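PDB 5LHJ: leucine aminopeptidase 2, chloroplastic from Streptomyces sp. BC16019, which probably removes N-terminal amino acids from peptides as a manganese-dependent aminopeptidase of the M17 family, and takes part in maturation of the peptide bottromycin. Local coordinates for residues V369-T375 with W458-A464; T386-P392 with S410-L416; A35-V39 with A75-N79; R111-A115 with R127-V131; V230-E236 with A314-D319. Residue numbers count along the deposited sequence, not the author numbering.

Contact 1 (V369-T375 with W458-A464); sequences VDVATLT and WAHLDIA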
# COMPACT_ATOMS: atom_id res chain seq x y z
N VAL A 369 38.24 10.29 -4.38
CA VAL A 369 36.89 10.69 -4.80
C VAL A 369 36.10 9.42 -5.10
O VAL A 369 36.55 8.62 -5.90
CB VAL A 369 36.91 11.60 -6.04
CG1 VAL A 369 35.49 11.92 -6.52
CG2 VAL A 369 37.68 12.89 -5.74
N ASP A 370 34.95 9.24 -4.46
CA ASP A 370 34.08 8.12 -4.81
C ASP A 370 32.87 8.61 -5.60
O ASP A 370 32.41 9.74 -5.41
CB ASP A 370 33.68 7.28 -3.60
CG ASP A 370 32.58 7.88 -2.80
OD1 ASP A 370 31.39 7.81 -3.23
OD2 ASP A 370 32.87 8.38 -1.70
N VAL A 371 32.41 7.76 -6.51
CA VAL A 371 31.27 8.03 -7.37
C VAL A 371 30.36 6.82 -7.31
O VAL A 371 30.80 5.69 -7.54
CB VAL A 371 31.69 8.26 -8.85
CG1 VAL A 371 30.51 8.73 -9.68
CG2 VAL A 371 32.83 9.27 -8.94
N ALA A 372 29.09 7.05 -6.97
CA ALA A 372 28.17 5.94 -6.73
C ALA A 372 26.73 6.34 -6.94
O ALA A 372 26.33 7.45 -6.59
CB ALA A 372 28.38 5.41 -5.32
N THR A 373 25.96 5.45 -7.55
CA THR A 373 24.49 5.56 -7.58
C THR A 373 23.98 5.00 -6.25
O THR A 373 23.59 3.83 -6.15
CB THR A 373 23.91 4.79 -8.78
OG1 THR A 373 24.43 3.45 -8.78
CG2 THR A 373 24.31 5.48 -10.08
N LEU A 374 24.02 5.83 -5.22
CA LEU A 374 23.96 5.31 -3.86
C LEU A 374 22.58 5.32 -3.23
O LEU A 374 22.15 4.29 -2.73
CB LEU A 374 24.99 6.01 -2.95
CG LEU A 374 25.48 5.20 -1.75
CD1 LEU A 374 26.19 3.92 -2.19
CD2 LEU A 374 26.39 6.04 -0.88
N THR A 375 21.87 6.46 -3.27
CA THR A 375 20.63 6.59 -2.49
C THR A 375 19.49 7.15 -3.30
O THR A 375 19.69 8.04 -4.13
CB THR A 375 20.81 7.49 -1.25
OG1 THR A 375 21.05 8.85 -1.64
CG2 THR A 375 21.95 6.97 -0.40
N TRP A 458 38.83 13.98 0.78
CA TRP A 458 37.87 13.06 0.17
C TRP A 458 36.62 13.79 -0.26
O TRP A 458 36.18 14.73 0.40
CB TRP A 458 37.54 11.95 1.18
CG TRP A 458 36.27 11.18 0.96
CD1 TRP A 458 36.07 10.15 0.07
CD2 TRP A 458 35.04 11.35 1.66
NE1 TRP A 458 34.77 9.69 0.17
CE2 TRP A 458 34.13 10.41 1.15
CE3 TRP A 458 34.62 12.22 2.67
CZ2 TRP A 458 32.82 10.31 1.63
CZ3 TRP A 458 33.30 12.13 3.14
CH2 TRP A 458 32.43 11.18 2.62
N ALA A 459 36.07 13.35 -1.40
CA ALA A 459 34.77 13.78 -1.86
C ALA A 459 33.95 12.57 -2.31
O ALA A 459 34.50 11.58 -2.80
CB ALA A 459 34.89 14.79 -3.00
N HIS A 460 32.64 12.69 -2.15
CA HIS A 460 31.68 11.63 -2.49
C HIS A 460 30.62 12.23 -3.42
O HIS A 460 30.01 13.26 -3.10
CB HIS A 460 31.07 11.09 -1.20
CG HIS A 460 29.76 10.37 -1.36
ND1 HIS A 460 29.60 9.27 -2.17
CD2 HIS A 460 28.56 10.60 -0.78
CE1 HIS A 460 28.35 8.86 -2.10
NE2 HIS A 460 27.70 9.64 -1.25
N LEU A 461 30.43 11.59 -4.58
CA LEU A 461 29.42 12.01 -5.55
C LEU A 461 28.31 10.96 -5.60
O LEU A 461 28.55 9.83 -6.00
CB LEU A 461 30.04 12.15 -6.94
CG LEU A 461 31.23 13.07 -7.14
CD1 LEU A 461 31.55 13.25 -8.63
CD2 LEU A 461 30.99 14.40 -6.52
N ASP A 462 27.10 11.34 -5.18
CA ASP A 462 25.95 10.44 -5.21
C ASP A 462 25.14 10.79 -6.46
O ASP A 462 24.53 11.86 -6.51
CB ASP A 462 25.12 10.57 -3.93
CG ASP A 462 24.02 9.51 -3.79
OD1 ASP A 462 23.66 8.79 -4.76
OD2 ASP A 462 23.48 9.40 -2.66
N ILE A 463 25.17 9.91 -7.46
CA ILE A 463 24.64 10.23 -8.79
C ILE A 463 23.46 9.32 -9.19
O ILE A 463 23.19 9.16 -10.37
CB ILE A 463 25.75 10.20 -9.86
CG1 ILE A 463 26.37 8.80 -9.99
CG2 ILE A 463 26.83 11.23 -9.52
CD1 ILE A 463 27.18 8.59 -11.26
N ALA A 464 22.75 8.79 -8.20
CA ALA A 464 21.67 7.82 -8.44
C ALA A 464 20.64 8.26 -9.50
O ALA A 464 20.38 7.55 -10.47
CB ALA A 464 20.96 7.50 -7.12

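Contact 2 (T386-P392 with S410-L416); sequences TGALFTP and SFCRLPL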
# COMPACT_ATOMS: atom_id res chain seq x y z
N THR A 386 20.12 16.28 -11.01
CA THR A 386 21.15 16.90 -10.19
C THR A 386 21.77 15.87 -9.25
O THR A 386 21.05 15.15 -8.56
CB THR A 386 20.54 18.07 -9.40
OG1 THR A 386 20.08 19.06 -10.32
CG2 THR A 386 21.56 18.71 -8.48
N GLY A 387 23.10 15.80 -9.23
CA GLY A 387 23.81 14.92 -8.31
C GLY A 387 24.08 15.60 -6.97
O GLY A 387 23.96 16.83 -6.86
N ALA A 388 24.43 14.80 -5.96
CA ALA A 388 24.78 15.32 -4.63
C ALA A 388 26.29 15.19 -4.42
O ALA A 388 26.88 14.14 -4.75
CB ALA A 388 24.02 14.58 -3.55
N LEU A 389 26.90 16.27 -3.92
CA LEU A 389 28.35 16.32 -3.62
C LEU A 389 28.54 16.46 -2.11
O LEU A 389 27.95 17.35 -1.50
CB LEU A 389 28.99 17.53 -4.31
CG LEU A 389 30.40 17.95 -3.85
CD1 LEU A 389 31.43 16.87 -4.13
CD2 LEU A 389 30.79 19.25 -4.53
N PHE A 390 29.37 15.60 -1.52
CA PHE A 390 29.76 15.71 -0.12
C PHE A 390 31.27 15.78 -0.00
O PHE A 390 31.97 14.99 -0.63
CB PHE A 390 29.31 14.48 0.66
CG PHE A 390 27.82 14.37 0.84
CD1 PHE A 390 27.04 13.74 -0.11
CD2 PHE A 390 27.21 14.86 1.99
CE1 PHE A 390 25.67 13.60 0.06
CE2 PHE A 390 25.84 14.73 2.17
CZ PHE A 390 25.06 14.11 1.20
N THR A 391 31.76 16.71 0.82
CA THR A 391 33.18 16.74 1.20
C THR A 391 33.36 17.66 2.40
O THR A 391 32.69 18.69 2.47
CB THR A 391 34.11 17.22 0.05
OG1 THR A 391 35.47 17.29 0.51
CG2 THR A 391 33.71 18.57 -0.48
N PRO A 392 34.27 17.31 3.33
CA PRO A 392 34.59 18.27 4.40
C PRO A 392 35.53 19.40 3.97
O PRO A 392 35.71 20.35 4.73
CB PRO A 392 35.26 17.40 5.47
CG PRO A 392 35.79 16.23 4.74
CD PRO A 392 34.95 16.02 3.51
N SER A 410 24.92 19.15 -13.43
CA SER A 410 24.37 19.80 -12.24
C SER A 410 24.66 19.00 -10.96
O SER A 410 24.27 17.83 -10.85
CB SER A 410 22.86 19.98 -12.42
OG SER A 410 22.29 20.56 -11.27
N PHE A 411 25.34 19.65 -10.01
CA PHE A 411 25.58 19.12 -8.67
C PHE A 411 25.16 20.12 -7.60
O PHE A 411 25.25 21.33 -7.82
CB PHE A 411 27.06 18.80 -8.47
CG PHE A 411 27.47 17.48 -9.02
CD1 PHE A 411 27.91 17.37 -10.32
CD2 PHE A 411 27.42 16.33 -8.22
CE1 PHE A 411 28.31 16.14 -10.83
CE2 PHE A 411 27.80 15.10 -8.73
CZ PHE A 411 28.25 15.01 -10.03
N CYS A 412 24.74 19.60 -6.46
CA CYS A 412 24.44 20.38 -5.27
C CYS A 412 25.28 19.83 -4.13
O CYS A 412 25.21 18.64 -3.86
CB CYS A 412 22.97 20.26 -4.91
SG CYS A 412 22.54 21.19 -3.43
N ARG A 413 26.05 20.68 -3.46
CA ARG A 413 26.75 20.26 -2.24
C ARG A 413 25.77 20.10 -1.08
O ARG A 413 25.01 21.02 -0.76
CB ARG A 413 27.85 21.25 -1.85
CG ARG A 413 28.77 20.69 -0.77
CD ARG A 413 29.73 21.73 -0.29
NE ARG A 413 30.65 21.21 0.70
CZ ARG A 413 31.60 21.92 1.30
NH1 ARG A 413 31.76 23.21 0.99
NH2 ARG A 413 32.38 21.35 2.20
N LEU A 414 25.78 18.93 -0.45
CA LEU A 414 25.02 18.72 0.78
C LEU A 414 25.97 18.60 1.97
O LEU A 414 27.10 18.16 1.81
CB LEU A 414 24.14 17.48 0.65
CG LEU A 414 23.06 17.55 -0.45
CD1 LEU A 414 22.28 16.24 -0.46
CD2 LEU A 414 22.12 18.73 -0.23
N PRO A 415 25.52 18.99 3.17
CA PRO A 415 26.37 18.99 4.36
C PRO A 415 26.54 17.62 5.01
O PRO A 415 25.60 16.82 5.08
CB PRO A 415 25.62 19.93 5.32
CG PRO A 415 24.19 19.73 4.95
CD PRO A 415 24.21 19.60 3.45
N LEU A 416 27.75 17.38 5.52
CA LEU A 416 28.02 16.22 6.37
C LEU A 416 27.55 16.56 7.79
O LEU A 416 28.36 16.89 8.65
CB LEU A 416 29.51 15.87 6.33
CG LEU A 416 29.98 15.31 4.97
CD1 LEU A 416 31.48 15.49 4.77
CD2 LEU A 416 29.61 13.83 4.84
O HOH W 1 29.80 18.55 1.97

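Contact 3 (A35-V39 with A75-N79); sequences AADVV and AVVLN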
# COMPACT_ATOMS: atom_id res chain seq x y z
N ALA A 35 31.90 17.42 -50.47
CA ALA A 35 31.00 18.51 -50.00
C ALA A 35 30.08 18.04 -48.88
O ALA A 35 29.69 16.86 -48.83
CB ALA A 35 30.18 19.07 -51.16
N ALA A 36 29.74 18.96 -47.98
CA ALA A 36 28.80 18.67 -46.92
C ALA A 36 27.40 18.57 -47.52
O ALA A 36 27.01 19.41 -48.32
CB ALA A 36 28.85 19.75 -45.84
N ASP A 37 26.66 17.53 -47.16
CA ASP A 37 25.26 17.43 -47.55
C ASP A 37 24.46 18.44 -46.74
O ASP A 37 23.50 19.00 -47.26
CB ASP A 37 24.71 16.03 -47.31
CG ASP A 37 25.43 14.98 -48.13
OD1 ASP A 37 25.82 15.28 -49.28
OD2 ASP A 37 25.62 13.87 -47.60
N VAL A 38 24.85 18.63 -45.48
CA VAL A 38 24.18 19.56 -44.57
C VAL A 38 25.22 20.46 -43.87
O VAL A 38 26.28 19.98 -43.44
CB VAL A 38 23.36 18.81 -43.49
CG1 VAL A 38 22.62 19.79 -42.57
CG2 VAL A 38 22.37 17.86 -44.15
N VAL A 39 24.90 21.75 -43.78
CA VAL A 39 25.69 22.72 -43.03
C VAL A 39 24.78 23.35 -41.97
O VAL A 39 23.70 23.84 -42.31
CB VAL A 39 26.24 23.83 -43.94
CG1 VAL A 39 26.95 24.91 -43.11
CG2 VAL A 39 27.18 23.24 -44.98
N ALA A 75 22.15 21.36 -51.79
CA ALA A 75 22.37 20.82 -50.45
C ALA A 75 21.40 21.43 -49.44
O ALA A 75 20.41 22.05 -49.83
CB ALA A 75 23.82 21.06 -50.04
N VAL A 76 21.66 21.25 -48.14
CA VAL A 76 20.75 21.68 -47.08
C VAL A 76 21.50 22.58 -46.10
O VAL A 76 22.68 22.33 -45.79
CB VAL A 76 20.18 20.44 -46.33
CG1 VAL A 76 19.38 20.83 -45.09
CG2 VAL A 76 19.36 19.57 -47.27
N VAL A 77 20.82 23.62 -45.63
CA VAL A 77 21.31 24.47 -44.56
C VAL A 77 20.35 24.33 -43.37
O VAL A 77 19.13 24.34 -43.56
CB VAL A 77 21.41 25.95 -45.01
CG1 VAL A 77 21.56 26.90 -43.82
CG2 VAL A 77 22.56 26.12 -45.99
N LEU A 78 20.91 24.16 -42.17
CA LEU A 78 20.16 24.24 -40.93
C LEU A 78 20.48 25.56 -40.26
O LEU A 78 21.64 25.83 -39.95
CB LEU A 78 20.51 23.11 -39.97
CG LEU A 78 20.44 21.67 -40.47
CD1 LEU A 78 20.88 20.75 -39.35
CD2 LEU A 78 19.05 21.33 -40.96
N ASN A 79 19.46 26.39 -40.06
CA ASN A 79 19.58 27.50 -39.13
C ASN A 79 19.27 27.02 -37.72
O ASN A 79 18.19 26.44 -37.48
CB ASN A 79 18.70 28.67 -39.55
CG ASN A 79 19.28 29.42 -40.75
OD1 ASN A 79 20.46 29.80 -40.75
ND2 ASN A 79 18.46 29.64 -41.76

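Contact 4 (R111-A115 with R127-V131); sequences RLDLA and RARAV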
# COMPACT_ATOMS: atom_id res chain seq x y z
N ARG A 111 28.48 19.41 -41.65
CA ARG A 111 29.46 20.37 -41.15
C ARG A 111 28.76 21.32 -40.19
O ARG A 111 27.81 22.00 -40.59
CB ARG A 111 30.12 21.16 -42.29
CG ARG A 111 31.33 21.95 -41.81
CD ARG A 111 31.97 22.78 -42.90
NE ARG A 111 31.23 24.02 -43.17
CZ ARG A 111 30.75 24.41 -44.35
NH1 ARG A 111 30.92 23.68 -45.46
NH2 ARG A 111 30.10 25.56 -44.44
N LEU A 112 29.21 21.34 -38.94
CA LEU A 112 28.71 22.28 -37.94
C LEU A 112 29.58 23.54 -37.96
O LEU A 112 30.77 23.47 -37.65
CB LEU A 112 28.77 21.65 -36.54
CG LEU A 112 28.07 20.29 -36.43
CD1 LEU A 112 28.34 19.67 -35.07
CD2 LEU A 112 26.59 20.45 -36.69
N ASP A 113 28.97 24.67 -38.33
CA ASP A 113 29.64 25.97 -38.25
C ASP A 113 29.29 26.73 -36.97
O ASP A 113 29.66 27.89 -36.83
CB ASP A 113 29.28 26.83 -39.47
CG ASP A 113 29.88 26.30 -40.78
OD1 ASP A 113 30.60 25.27 -40.77
OD2 ASP A 113 29.62 26.91 -41.83
N LEU A 114 28.64 26.07 -36.01
CA LEU A 114 28.12 26.74 -34.81
C LEU A 114 29.18 27.47 -33.99
O LEU A 114 28.91 28.55 -33.46
CB LEU A 114 27.40 25.74 -33.89
CG LEU A 114 26.25 24.90 -34.46
CD1 LEU A 114 25.75 23.96 -33.38
CD2 LEU A 114 25.09 25.73 -34.99
N ALA A 115 30.37 26.88 -33.87
CA ALA A 115 31.43 27.48 -33.05
C ALA A 115 32.03 28.75 -33.66
O ALA A 115 32.77 29.47 -32.98
CB ALA A 115 32.53 26.46 -32.76
N ARG A 127 33.63 27.45 -27.18
CA ARG A 127 32.59 27.15 -28.19
C ARG A 127 32.92 25.87 -28.96
O ARG A 127 32.06 24.99 -29.10
CB ARG A 127 32.44 28.31 -29.19
CG ARG A 127 31.90 29.58 -28.54
CD ARG A 127 31.44 30.61 -29.56
NE ARG A 127 32.38 30.88 -30.64
CZ ARG A 127 33.21 31.92 -30.74
NH1 ARG A 127 33.34 32.83 -29.77
NH2 ARG A 127 33.97 32.04 -31.82
N ALA A 128 34.17 25.76 -29.41
CA ALA A 128 34.59 24.60 -30.21
C ALA A 128 34.49 23.29 -29.42
O ALA A 128 34.00 22.28 -29.93
CB ALA A 128 36.01 24.80 -30.75
N ARG A 129 34.95 23.32 -28.17
CA ARG A 129 34.91 22.14 -27.29
C ARG A 129 33.46 21.69 -27.06
O ARG A 129 33.15 20.48 -27.17
CB ARG A 129 35.61 22.46 -25.96
CG ARG A 129 35.85 21.24 -25.06
CD ARG A 129 36.54 21.62 -23.74
NE ARG A 129 37.79 22.32 -24.00
CZ ARG A 129 38.03 23.64 -23.84
NH1 ARG A 129 37.11 24.48 -23.35
NH2 ARG A 129 39.22 24.12 -24.18
N ALA A 130 32.58 22.64 -26.78
CA ALA A 130 31.17 22.36 -26.51
C ALA A 130 30.43 21.82 -27.74
O ALA A 130 29.63 20.88 -27.62
CB ALA A 130 30.47 23.59 -25.96
N VAL A 131 30.67 22.41 -28.91
CA VAL A 131 30.05 21.94 -30.14
C VAL A 131 30.49 20.51 -30.47
O VAL A 131 29.67 19.67 -30.83
CB VAL A 131 30.33 22.90 -31.32
CG1 VAL A 131 29.87 22.32 -32.65
CG2 VAL A 131 29.62 24.24 -31.08

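Contact 5 (V230-E236 with A314-D319); sequences VGRGSAE and AENMPD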
# COMPACT_ATOMS: atom_id res chain seq x y z
N VAL A 230 27.96 -9.02 0.18
CA VAL A 230 26.88 -8.54 -0.67
C VAL A 230 26.76 -9.42 -1.92
O VAL A 230 25.66 -9.76 -2.32
CB VAL A 230 27.08 -7.06 -1.04
CG1 VAL A 230 26.20 -6.64 -2.22
CG2 VAL A 230 26.82 -6.18 0.18
N GLY A 231 27.89 -9.79 -2.50
CA GLY A 231 27.91 -10.50 -3.77
C GLY A 231 27.60 -11.99 -3.69
O GLY A 231 27.44 -12.62 -4.73
N ARG A 232 27.52 -12.56 -2.50
CA ARG A 232 27.46 -14.02 -2.39
C ARG A 232 26.15 -14.69 -2.83
O ARG A 232 26.18 -15.83 -3.28
CB ARG A 232 27.83 -14.49 -0.99
CG ARG A 232 26.77 -14.35 0.06
CD ARG A 232 27.20 -15.14 1.29
NE ARG A 232 26.20 -15.14 2.35
CZ ARG A 232 26.01 -14.16 3.24
NH1 ARG A 232 26.75 -13.04 3.19
NH2 ARG A 232 25.09 -14.31 4.18
N GLY A 233 25.02 -13.99 -2.69
CA GLY A 233 23.73 -14.59 -3.08
C GLY A 233 23.63 -14.93 -4.57
O GLY A 233 23.09 -15.97 -4.97
N SER A 234 24.18 -14.04 -5.40
CA SER A 234 24.18 -14.21 -6.84
C SER A 234 24.94 -15.44 -7.30
O SER A 234 25.94 -15.83 -6.70
CB SER A 234 24.81 -12.97 -7.49
OG SER A 234 24.85 -13.11 -8.90
N ALA A 235 24.47 -16.05 -8.39
CA ALA A 235 25.23 -17.07 -9.12
C ALA A 235 26.52 -16.50 -9.74
O ALA A 235 27.46 -17.26 -10.01
CB ALA A 235 24.38 -17.70 -10.22
N GLU A 236 26.55 -15.20 -9.99
CA GLU A 236 27.76 -14.55 -10.54
C GLU A 236 28.73 -14.18 -9.42
O GLU A 236 28.34 -13.58 -8.41
CB GLU A 236 27.39 -13.31 -11.35
CG GLU A 236 26.57 -13.59 -12.59
CD GLU A 236 27.33 -14.37 -13.64
OE1 GLU A 236 28.57 -14.25 -13.70
OE2 GLU A 236 26.69 -15.11 -14.41
N ALA A 314 29.77 -6.48 -8.41
CA ALA A 314 28.96 -7.58 -7.86
C ALA A 314 27.51 -7.46 -8.28
O ALA A 314 27.08 -6.41 -8.76
CB ALA A 314 29.05 -7.60 -6.33
N GLU A 315 26.76 -8.55 -8.12
CA GLU A 315 25.29 -8.52 -8.18
C GLU A 315 24.72 -8.63 -6.76
O GLU A 315 25.31 -9.29 -5.92
CB GLU A 315 24.73 -9.66 -9.00
CG GLU A 315 25.01 -9.65 -10.49
CD GLU A 315 24.23 -10.72 -11.24
OE1 GLU A 315 23.77 -11.72 -10.61
OE2 GLU A 315 24.06 -10.59 -12.47
N ASN A 316 23.58 -7.98 -6.51
CA ASN A 316 22.84 -8.12 -5.26
C ASN A 316 21.53 -8.88 -5.56
O ASN A 316 20.60 -8.31 -6.13
CB ASN A 316 22.54 -6.73 -4.68
CG ASN A 316 21.93 -6.77 -3.28
OD1 ASN A 316 22.05 -7.75 -2.56
ND2 ASN A 316 21.28 -5.69 -2.89
N MET A 317 21.48 -10.17 -5.20
CA MET A 317 20.37 -11.06 -5.56
C MET A 317 19.79 -11.77 -4.33
O MET A 317 20.53 -12.03 -3.39
CB MET A 317 20.86 -12.14 -6.54
CG MET A 317 21.32 -11.66 -7.91
SD MET A 317 19.91 -11.24 -8.95
CE MET A 317 19.61 -12.75 -9.85
N PRO A 318 18.48 -12.09 -4.35
CA PRO A 318 17.94 -12.99 -3.33
C PRO A 318 18.29 -14.44 -3.67
O PRO A 318 18.38 -14.81 -4.86
CB PRO A 318 16.44 -12.75 -3.43
CG PRO A 318 16.23 -12.52 -4.89
CD PRO A 318 17.49 -11.86 -5.42
N ASP A 319 18.47 -15.26 -2.65
CA ASP A 319 19.00 -16.62 -2.83
C ASP A 319 19.05 -17.27 -1.46
O ASP A 319 19.09 -16.57 -0.43
CB ASP A 319 20.43 -16.57 -3.38
CG ASP A 319 20.93 -17.93 -3.80
OD1 ASP A 319 20.47 -18.41 -4.85
OD2 ASP A 319 21.80 -18.50 -3.08
O HOH W 2 24.13 -11.26 -4.30
O HOH W 3 28.06 -11.05 -7.26
O HOH W 4 24.55 -18.26 -2.92

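Contact 1 (V369-T375 with W458-A464)
Strands 369-372 and 458-462 run parallel, with their axes 4.7 Å apart and 11° between their directions. Val369, Asp370, Val371 and Ala372 pair in turn with Ala459, His460, Leu461 and Asp462. Four backbone hydrogen bonds join them: Asp370 N to Ala459 O (2.9 Å), Leu461 N to Asp370 O (2.8 Å), Ala372 N to Leu461 O (3.0 Å) and Ile463 N to Ala372 O (2.9 Å). Past Ala372 the chain turns at Thr373, the centre of an inverse gamma turn. These are neighbouring strands of the mixed sheet in the catalytic domain of the M17 family. Strand 255-263 flanks strand 367-372 on its other edge. Thr373 OG1 bonds to Asp284 and Thr373 O to Lys261, both manganese-site residues, so the turn borders the metal site. On the sheet face of Asp370 and His460, the carboxylate is held twice. His460 ND1 donates to Asp370 OD1 at 2.5 Å, and Trp458 NE1 donates to Asp370 OD2 at 3.0 Å. Asp462 does similar work at the strand end. Its OD1 accepts from Leu374 N at 3.0 Å, and its OD2 accepts from Thr375 OG1 at 2.7 Å. The other face is apolar: Val371 CG1 lies 3.7 Å from Ile463 CD1, and Val371 CG2 lies 4.2 Å from Leu461 CD1.

Contact 2 (T386-P392 with S410-L416)
Arg413 makes the shortest direct hydrogen bond between the two segments, from its NH2 to Thr391 O at 2.7 Å. Its extended side chain reaches across to that carbonyl, just after strand 386-390. Arg413 NH1 also forms a salt bridge with Asp394. Water 1 bridges the two segments beside it: it accepts from Arg413 NE (3.1 Å) and Thr391 N (2.9 Å) and donates to Leu414 O (2.7 Å). Four backbone hydrogen bonds then join the parallel strands: Gly387 N to Ser410 O (2.8 Å), Cys412 N to Gly387 O (2.9 Å), Leu389 N to Cys412 O (2.9 Å) and Leu414 N to Leu389 O (2.9 Å). At the start of the pair, Thr386 OG1 and Ser410 OG lie 2.8 Å apart. Gly387 leaves room for the Phe411 ring, since a CB there would clash with Phe411 CE2. Phe390 packs on Leu414 and Leu416, with its CZ 3.5 Å from Leu414 CB and its CD2 3.9 Å from Leu416 CD2. Pro392 CD meets Leu416 CD1 at 3.7 Å. Helix 440-449 touches Phe390 and Leu416, while Cys412 and Pro415 pack on Pro415 and Cys412 of a neighbouring subunit. The strand axes cross at -35°. Strand 386-390, helix 394-407 and strand 410-413 form a beta-alpha-beta unit, whose two parallel strands meet in this contact.

Contact 3 (A35-V39 with A75-N79)
Three backbone hydrogen bonds join segments 35-39 and 75-79, where strands 38-43 and 76-81 run parallel. Val76 N donates to Asp37 O at 3.0 Å, Val39 N to Val76 O at 3.1 Å, and Leu78 N to Val39 O at 2.8 Å. Val38 and Val77 turn their backbone groups the other way: Val38 bonds with Thr109 and Arg111, and Val77 with Glu68. The CA-to-CB bond of Asp37 points away from segment 75-79, and its OD2 accepts from Arg108 N. Asp37 N is bonded to Thr109 OG1, and Ala75 N to Ser70 OG. Two CA-H...O contacts add to the pairing, Val38 CA to Val76 O at 3.4 Å and Val77 CA to Val39 O at 3.3 Å. Val38 CG1 packs 3.6 Å from Leu78 CG. Val76 and Leu78 also pack on Phe52 and Arg56 of a neighbouring subunit. In the mixed sheet of the N-terminal domain, strand 38-43 lies between strands 76-81 and 109-112, and strand 65-69 runs antiparallel beyond 76-81.

Contact 4 (R111-A115 with R127-V131)
Val131 points from helix 124-139 into the end of strand 109-112 and the 3-10 segment that follows. Its CG1 lies 3.9 Å from Leu112 CD1. Its CG2 lies 3.9 Å from Leu114 CB and 4.0 Å from Ala115 CB. Val131 thus meets three residues of segment 111-115. One turn back on the helix, Ala128 CA comes within 3.8 Å of Ala115 CB. The small methyl lets the backbone come close, and the CA atoms of Ala115 and Arg127 are 5.0 Å apart. Arg127 supplies the polar part. Its NE donates to Ala115 O at 2.8 Å, and its NH2 donates to the same oxygen at 3.1 Å. Its NH1 bonds to Val122 O in the link between strand and helix. The contact packs helix 124-139 on the N-terminal domain sheet, and helix 90-102 also touches Leu112, Leu114 and Arg127. The chemistry is mostly apolar, with one arginine forking onto one carbonyl. The guanidinium thus binds the backbone oxygens of Ala115 and Val122, tying the charge to main-chain acceptors.

Contact 5 (V230-E236 with A314-D319)
This is a water-bridged loop contact in the catalytic domain of the M17 family. It joins helix 225-231 and the loop that follows to strand 306-316 and the residues just beyond it. The strand end lies beside the metal site: Asn316 ND2 bonds to Asp266, which binds both manganese ions when they are present. Direct packing is sparse. Gly231 CA lies 4.0 Å from Ala314 CB, and Ser234 CB lies 3.8 Å from Met317 CG. Gly233 allows a close approach, because a CB would clash with Met317 O. Water 3 accepts from Glu315 N (2.9 Å) and donates to Gly231 O (3.0 Å) and Glu236 O (2.8 Å). Water 2 accepts from Ser234 N (3.0 Å) and Met317 N (3.0 Å). Arg324 of a neighbouring subunit forms a salt bridge with Glu315 OE2. Ser234 is the start of an ST turn, its OG accepting from Glu236 N at 2.9 Å. The same Ser234 OG donates to Glu315 OE1 at a very short 2.5 Å.

Along the chain, contacts 3 and 4 close first, then contact 5, and contact 2 is nested inside the loop closed by contact 1. Contacts 3 and 4 share the sheet of the N-terminal domain. Their centres are about 15 Å apart, and strands 38-43 and 109-112 are neighbours. Contacts 1, 2 and 5 all reach the mixed sheet of the catalytic domain. Contacts 1 and 2 are about 9 Å apart between centres, and antiparallel strands 386-390 and 458-462 join them. Contact 5 lies about 22 Å from contact 1, between centres. The centres of contacts 3 and 5 are about 52 Å apart, on opposite sides of the chain's centre. Contacts 1 and 5 border the metal site through Thr373 and Asn316, while 2, 3 and 4 lie away from it.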